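Local coordinates for hypothetical protein TM1010 (Thermotoga maritima, PDB 2F4P) that is of unknown function but belongs to the cupin family, whose members are built on a small antiparallel beta-barrel, at residues Arg60-His66 and Ala129-Val135; Trp106-Pro111 and Tyr140-Thr144. All blocks are in the same frame, centred on the assembly; numbering follows the deposited sequence.

Contact 1. Residues Arg60-His66 and Ala129-Val135; sequences RTHWHSH and AEWLGSV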
loop_
_atom_site.group_PDB
_atom_site.type_symbol
_atom_site.label_atom_id
_atom_site.label_comp_id
_atom_site.label_asym_id
_atom_site.label_seq_id
_atom_site.Cartn_x
_atom_site.Cartn_y
_atom_site.Cartn_z
ATOM N N ARG A 60 -20.163 -0.389 -3.515
ATOM C CA ARG A 60 -19.222 0.289 -4.392
ATOM C C ARG A 60 -19.199 1.774 -4.165
ATOM O O ARG A 60 -20.150 2.365 -3.645
ATOM C CB ARG A 60 -19.563 0.025 -5.853
ATOM C CG ARG A 60 -20.806 0.730 -6.397
ATOM C CD ARG A 60 -21.959 -0.166 -6.454
ATOM N NE ARG A 60 -23.173 0.423 -7.056
ATOM C CZ ARG A 60 -24.340 -0.220 -7.123
ATOM N NH1 ARG A 60 -24.464 -1.445 -6.626
ATOM N NH2 ARG A 60 -25.395 0.360 -7.665
ATOM N N THR A 61 -18.138 2.399 -4.639
ATOM C CA THR A 61 -18.035 3.817 -4.572
ATOM C C THR A 61 -19.034 4.431 -5.549
ATOM O O THR A 61 -19.479 3.790 -6.529
ATOM C CB THR A 61 -16.595 4.309 -4.968
ATOM O OG1 THR A 61 -16.379 4.082 -6.374
ATOM C CG2 THR A 61 -15.530 3.584 -4.201
ATOM N N HIS A 62 -19.364 5.687 -5.300
ATOM C CA HIS A 62 -19.915 6.541 -6.355
ATOM C C HIS A 62 -18.857 6.757 -7.440
ATOM O O HIS A 62 -17.654 6.478 -7.238
ATOM C CB HIS A 62 -20.334 7.878 -5.760
ATOM C CG HIS A 62 -21.494 7.774 -4.823
ATOM N ND1 HIS A 62 -22.077 8.876 -4.236
ATOM C CD2 HIS A 62 -22.186 6.699 -4.376
ATOM C CE1 HIS A 62 -23.080 8.484 -3.474
ATOM N NE2 HIS A 62 -23.161 7.167 -3.532
ATOM N N TRP A 63 -19.279 7.302 -8.575
ATOM C CA TRP A 63 -18.305 7.834 -9.541
ATOM C C TRP A 63 -17.511 8.975 -8.894
ATOM O O TRP A 63 -18.086 9.844 -8.220
ATOM C CB TRP A 63 -19.000 8.363 -10.788
ATOM C CG TRP A 63 -19.701 7.353 -11.633
ATOM C CD1 TRP A 63 -21.034 7.067 -11.622
ATOM C CD2 TRP A 63 -19.119 6.498 -12.638
ATOM N NE1 TRP A 63 -21.319 6.117 -12.553
ATOM C CE2 TRP A 63 -20.163 5.730 -13.180
ATOM C CE3 TRP A 63 -17.812 6.283 -13.099
ATOM C CZ2 TRP A 63 -19.955 4.794 -14.198
ATOM C CZ3 TRP A 63 -17.609 5.349 -14.125
ATOM C CH2 TRP A 63 -18.669 4.639 -14.667
ATOM N N HIS A 64 -16.197 9.000 -9.137
ATOM C CA HIS A 64 -15.368 10.050 -8.626
ATOM C C HIS A 64 -14.006 10.064 -9.336
ATOM O O HIS A 64 -13.670 9.149 -10.082
ATOM C CB HIS A 64 -15.200 9.881 -7.112
ATOM C CG HIS A 64 -14.463 8.648 -6.697
ATOM N ND1 HIS A 64 -14.928 7.366 -6.932
ATOM C CD2 HIS A 64 -13.313 8.509 -5.996
ATOM C CE1 HIS A 64 -14.072 6.495 -6.419
ATOM N NE2 HIS A 64 -13.088 7.163 -5.845
ATOM N N SER A 65 -13.226 11.088 -9.052
ATOM C CA SER A 65 -11.852 11.189 -9.522
ATOM C C SER A 65 -10.977 11.830 -8.435
ATOM O O SER A 65 -11.475 12.549 -7.531
ATOM C CB SER A 65 -11.800 12.024 -10.824
ATOM O OG SER A 65 -12.070 13.401 -10.564
ATOM N N HIS A 66 -9.680 11.576 -8.549
ATOM C CA HIS A 66 -8.678 12.181 -7.694
ATOM C C HIS A 66 -7.740 12.993 -8.583
ATOM O O HIS A 66 -7.143 12.439 -9.500
ATOM C CB HIS A 66 -7.836 11.102 -7.024
ATOM C CG HIS A 66 -8.536 10.402 -5.902
ATOM N ND1 HIS A 66 -8.415 10.815 -4.592
ATOM C CD2 HIS A 66 -9.383 9.353 -5.894
ATOM C CE1 HIS A 66 -9.156 10.039 -3.823
ATOM N NE2 HIS A 66 -9.746 9.139 -4.587
ATOM N N ALA A 129 -10.554 14.329 -3.485
ATOM C CA ALA A 129 -11.370 13.613 -4.448
ATOM C C ALA A 129 -12.548 14.461 -4.843
ATOM O O ALA A 129 -13.086 15.245 -4.035
ATOM C CB ALA A 129 -11.848 12.324 -3.853
ATOM N N GLU A 130 -12.942 14.336 -6.099
ATOM C CA GLU A 130 -14.130 14.966 -6.573
ATOM C C GLU A 130 -15.185 13.882 -6.744
ATOM O O GLU A 130 -15.024 12.965 -7.563
ATOM C CB GLU A 130 -13.849 15.630 -7.889
ATOM C CG GLU A 130 -15.013 16.174 -8.535
ATOM C CD GLU A 130 -14.610 17.247 -9.525
ATOM O OE1 GLU A 130 -13.406 17.345 -9.915
ATOM O OE2 GLU A 130 -15.506 18.007 -9.876
ATOM N N TRP A 131 -16.255 14.015 -5.979
ATOM C CA TRP A 131 -17.312 13.020 -5.919
ATOM C C TRP A 131 -18.476 13.421 -6.818
ATOM O O TRP A 131 -18.965 14.555 -6.771
ATOM C CB TRP A 131 -17.757 12.777 -4.462
ATOM C CG TRP A 131 -16.713 12.118 -3.644
ATOM C CD1 TRP A 131 -15.843 12.722 -2.796
ATOM C CD2 TRP A 131 -16.428 10.724 -3.578
ATOM N NE1 TRP A 131 -15.007 11.800 -2.237
ATOM C CE2 TRP A 131 -15.358 10.559 -2.683
ATOM C CE3 TRP A 131 -16.978 9.591 -4.187
ATOM C CZ2 TRP A 131 -14.811 9.311 -2.400
ATOM C CZ3 TRP A 131 -16.439 8.367 -3.904
ATOM C CH2 TRP A 131 -15.359 8.232 -3.023
ATOM N N LEU A 132 -18.895 12.482 -7.657
ATOM C CA LEU A 132 -19.954 12.686 -8.637
ATOM C C LEU A 132 -21.172 11.797 -8.265
ATOM O O LEU A 132 -21.419 11.555 -7.081
ATOM C CB LEU A 132 -19.404 12.429 -10.041
ATOM C CG LEU A 132 -18.086 13.191 -10.299
ATOM C CD1 LEU A 132 -17.386 12.755 -11.563
ATOM C CD2 LEU A 132 -18.305 14.700 -10.328
ATOM N N GLY A 133 -21.911 11.303 -9.250
ATOM C CA GLY A 133 -23.115 10.525 -8.985
ATOM C C GLY A 133 -22.895 9.091 -8.560
ATOM O O GLY A 133 -21.818 8.526 -8.731
ATOM N N SER A 134 -23.947 8.495 -8.006
ATOM C CA SER A 134 -23.975 7.067 -7.730
ATOM C C SER A 134 -23.816 6.265 -8.995
ATOM O O SER A 134 -24.170 6.730 -10.091
ATOM C CB SER A 134 -25.334 6.700 -7.115
ATOM O OG SER A 134 -25.382 7.205 -5.819
ATOM N N VAL A 135 -23.316 5.043 -8.839
ATOM C CA VAL A 135 -23.315 4.080 -9.897
ATOM C C VAL A 135 -24.698 3.434 -9.805
ATOM O O VAL A 135 -25.071 2.839 -8.784
ATOM C CB VAL A 135 -22.184 3.058 -9.767
ATOM C CG1 VAL A 135 -22.232 2.039 -10.915
ATOM C CG2 VAL A 135 -20.789 3.764 -9.739
HETATM O O HOH W 1 -22.328 3.870 -6.516
HETATM O O HOH W 2 -21.037 11.297 -4.668
#
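The short strand 130-131 pairs antiparallel with strand 60-65 of the cupin fold, and just before it Ala129 sets its methyl on a ring: CB lies over the face of His66, 3.8 Å from the ring centroid. Glu130 carries the regular strand pairing, its N bonding to Ser65 O at 2.7 Å and its O accepting from Ser65 N at 3.0 Å, while its carboxylate stays at the exposed surface. The six-membered ring of Trp131 forms an offset stack with the His64 ring, centroids 4.1 Å apart and planes at 12°; a broad indole suits a flat imidazole. Leu132 N continues the pairing to Trp63 O (2.8 Å), and Gly133 O accepts a hydrogen bond from Trp63 N (2.8 Å). Ser134 lays its CA over the His62 ring. Val135 is most covered: its CG2 sits 3.8 Å from the centroid of the Trp63 five-membered ring, its N reaches Thr61 O through water 1, and its O takes a 2.7 Å hydrogen bond from Arg60 NH2. The stack on Trp131 and the hydrogen bond from His64 ND1 to His62 O (2.9 Å) hold the imidazole, consistent with His64 NE2 being presented to the unknown ligand, which His66 NE2 also bonds.

Contact 2. Residues Trp106-Pro111 and Tyr140-Thr144; sequences WHGAAP and YRKAT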
loop_
_atom_site.group_PDB
_atom_site.type_symbol
_atom_site.label_atom_id
_atom_site.label_comp_id
_atom_site.label_asym_id
_atom_site.label_seq_id
_atom_site.Cartn_x
_atom_site.Cartn_y
_atom_site.Cartn_z
ATOM N N TRP A 106 -15.298 4.180 -10.824
ATOM C CA TRP A 106 -15.773 3.628 -9.546
ATOM C C TRP A 106 -15.087 2.307 -9.340
ATOM O O TRP A 106 -14.569 1.711 -10.302
ATOM C CB TRP A 106 -17.289 3.462 -9.525
ATOM C CG TRP A 106 -17.833 2.482 -10.530
ATOM C CD1 TRP A 106 -18.183 2.761 -11.806
ATOM C CD2 TRP A 106 -18.089 1.079 -10.339
ATOM N NE1 TRP A 106 -18.659 1.633 -12.424
ATOM C CE2 TRP A 106 -18.602 0.582 -11.555
ATOM C CE3 TRP A 106 -17.975 0.200 -9.246
ATOM C CZ2 TRP A 106 -18.993 -0.763 -11.722
ATOM C CZ3 TRP A 106 -18.348 -1.137 -9.409
ATOM C CH2 TRP A 106 -18.857 -1.605 -10.635
ATOM N N HIS A 107 -15.068 1.854 -8.088
ATOM C CA HIS A 107 -14.673 0.476 -7.813
ATOM C C HIS A 107 -15.549 -0.102 -6.725
ATOM O O HIS A 107 -16.187 0.619 -5.967
ATOM C CB HIS A 107 -13.173 0.363 -7.440
ATOM C CG HIS A 107 -12.690 1.364 -6.431
ATOM N ND1 HIS A 107 -12.410 1.019 -5.122
ATOM C CD2 HIS A 107 -12.402 2.677 -6.541
ATOM C CE1 HIS A 107 -12.003 2.088 -4.465
ATOM N NE2 HIS A 107 -12.005 3.114 -5.297
ATOM N N GLY A 108 -15.543 -1.418 -6.617
ATOM C CA GLY A 108 -16.353 -2.040 -5.591
ATOM C C GLY A 108 -16.402 -3.527 -5.703
ATOM O O GLY A 108 -15.703 -4.131 -6.499
ATOM N N ALA A 109 -17.279 -4.126 -4.904
ATOM C CA ALA A 109 -17.316 -5.564 -4.812
ATOM C C ALA A 109 -18.104 -6.144 -5.953
ATOM O O ALA A 109 -18.898 -5.462 -6.614
ATOM C CB ALA A 109 -17.924 -5.983 -3.503
ATOM N N ALA A 110 -17.901 -7.437 -6.156
ATOM C CA ALA A 110 -18.786 -8.240 -6.981
ATOM C C ALA A 110 -20.178 -8.375 -6.329
ATOM O O ALA A 110 -20.339 -8.132 -5.136
ATOM C CB ALA A 110 -18.161 -9.631 -7.189
ATOM N N PRO A 111 -21.197 -8.739 -7.118
ATOM C CA PRO A 111 -22.529 -8.914 -6.540
ATOM C C PRO A 111 -22.600 -9.998 -5.450
ATOM O O PRO A 111 -23.499 -9.964 -4.595
ATOM C CB PRO A 111 -23.399 -9.323 -7.739
ATOM C CG PRO A 111 -22.621 -9.042 -8.949
ATOM C CD PRO A 111 -21.182 -8.917 -8.582
ATOM N N TYR A 140 -24.413 -0.839 -12.656
ATOM C CA TYR A 140 -23.731 -1.912 -11.900
ATOM C C TYR A 140 -24.058 -3.284 -12.483
ATOM O O TYR A 140 -23.164 -4.098 -12.725
ATOM C CB TYR A 140 -24.064 -1.837 -10.405
ATOM C CG TYR A 140 -23.354 -2.870 -9.544
ATOM C CD1 TYR A 140 -22.001 -2.724 -9.211
ATOM C CD2 TYR A 140 -24.036 -3.982 -9.061
ATOM C CE1 TYR A 140 -21.348 -3.653 -8.431
ATOM C CE2 TYR A 140 -23.403 -4.918 -8.279
ATOM C CZ TYR A 140 -22.056 -4.759 -7.969
ATOM O OH TYR A 140 -21.443 -5.697 -7.194
ATOM N N ARG A 141 -25.335 -3.533 -12.727
ATOM C CA ARG A 141 -25.762 -4.796 -13.313
ATOM C C ARG A 141 -25.042 -5.013 -14.648
ATOM O O ARG A 141 -24.456 -6.072 -14.873
ATOM C CB ARG A 141 -27.276 -4.788 -13.507
ATOM C CG ARG A 141 -27.880 -6.093 -14.034
ATOM C CD ARG A 141 -29.382 -5.940 -14.241
ATOM N NE ARG A 141 -29.729 -4.630 -14.795
ATOM C CZ ARG A 141 -29.559 -4.260 -16.067
ATOM N NH1 ARG A 141 -29.035 -5.098 -16.965
ATOM N NH2 ARG A 141 -29.915 -3.033 -16.443
ATOM N N LYS A 142 -25.045 -4.001 -15.514
ATOM C CA LYS A 142 -24.424 -4.160 -16.836
ATOM C C LYS A 142 -22.929 -4.399 -16.719
ATOM O O LYS A 142 -22.364 -5.183 -17.469
ATOM C CB LYS A 142 -24.684 -2.964 -17.745
ATOM C CG LYS A 142 -26.067 -2.899 -18.315
ATOM C CD LYS A 142 -26.209 -1.693 -19.231
ATOM N N ALA A 143 -22.298 -3.724 -15.764
ATOM C CA ALA A 143 -20.894 -3.920 -15.484
ATOM C C ALA A 143 -20.557 -5.298 -14.942
ATOM O O ALA A 143 -19.498 -5.831 -15.267
ATOM C CB ALA A 143 -20.381 -2.827 -14.522
ATOM N N THR A 144 -21.450 -5.880 -14.149
ATOM C CA THR A 144 -21.108 -7.060 -13.344
ATOM C C THR A 144 -21.866 -8.345 -13.656
ATOM O O THR A 144 -21.341 -9.432 -13.428
ATOM C CB THR A 144 -21.326 -6.773 -11.840
ATOM O OG1 THR A 144 -22.716 -6.534 -11.582
ATOM C CG2 THR A 144 -20.517 -5.584 -11.412
#
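Trp106 supplies the apolar centre, its six-membered ring reaching from the barrel strand toward the C-terminal helix. In this cupin fold the helix 137-144 packs against the outside of the beta-barrel, with strand 106-109 and helix segment 140-144 inclined at 73° and their axes 11.5 Å apart at closest approach. That spacing is bridged by large side chains: Trp106 CH2 lies 3.6 Å from Tyr140 CD1, the two six-membered rings meeting obliquely with planes at 53°, and Trp106 CZ2 touches Ala143 CB at 3.7 Å. Alanine suits the latter place because its small methyl lets the indole edge come close to the helix. At the far side of the indole, Trp106 NE1 is satisfied by Gln82, so the buried ring does not strand a polar group.

Farther out, Pro111 packs its CG 3.6 Å from Thr144 OG1, at an exposed corner where the chain has left the strand. Thr144 lies at the last turn of the helix, and its hydroxyl is spent within it, OG1 donating to Tyr140 O at 2.7 Å. Tyrosine combines both needs of this site, a ring for the apolar centre and a polar tip for the strand end: Tyr140 OH donates a 2.6 Å hydrogen bond to Ala109 O.

How the contacts relate
Both contacts use one sheet, in which strands 60-65 and 105-109 are neighbours, and strand 130-131 is followed along the chain by helix 137-144. Contact 1 is partly buried and combines a short strand pairing with side-chain packing, ring faces and bridging waters; contact 2 is smaller, more buried, and depends on side chains between strand and helix, with a single hydrogen bond across it. They meet directly: Thr61 N lies 3.0 Å from His107 O, probably hydrogen-bonded, and Val135 CG2 packs 3.3 Å from Trp106 CG. Edge-to-face packing of Trp63 on Trp106 and a cation-pi contact of Arg60 with Tyr140 join them further.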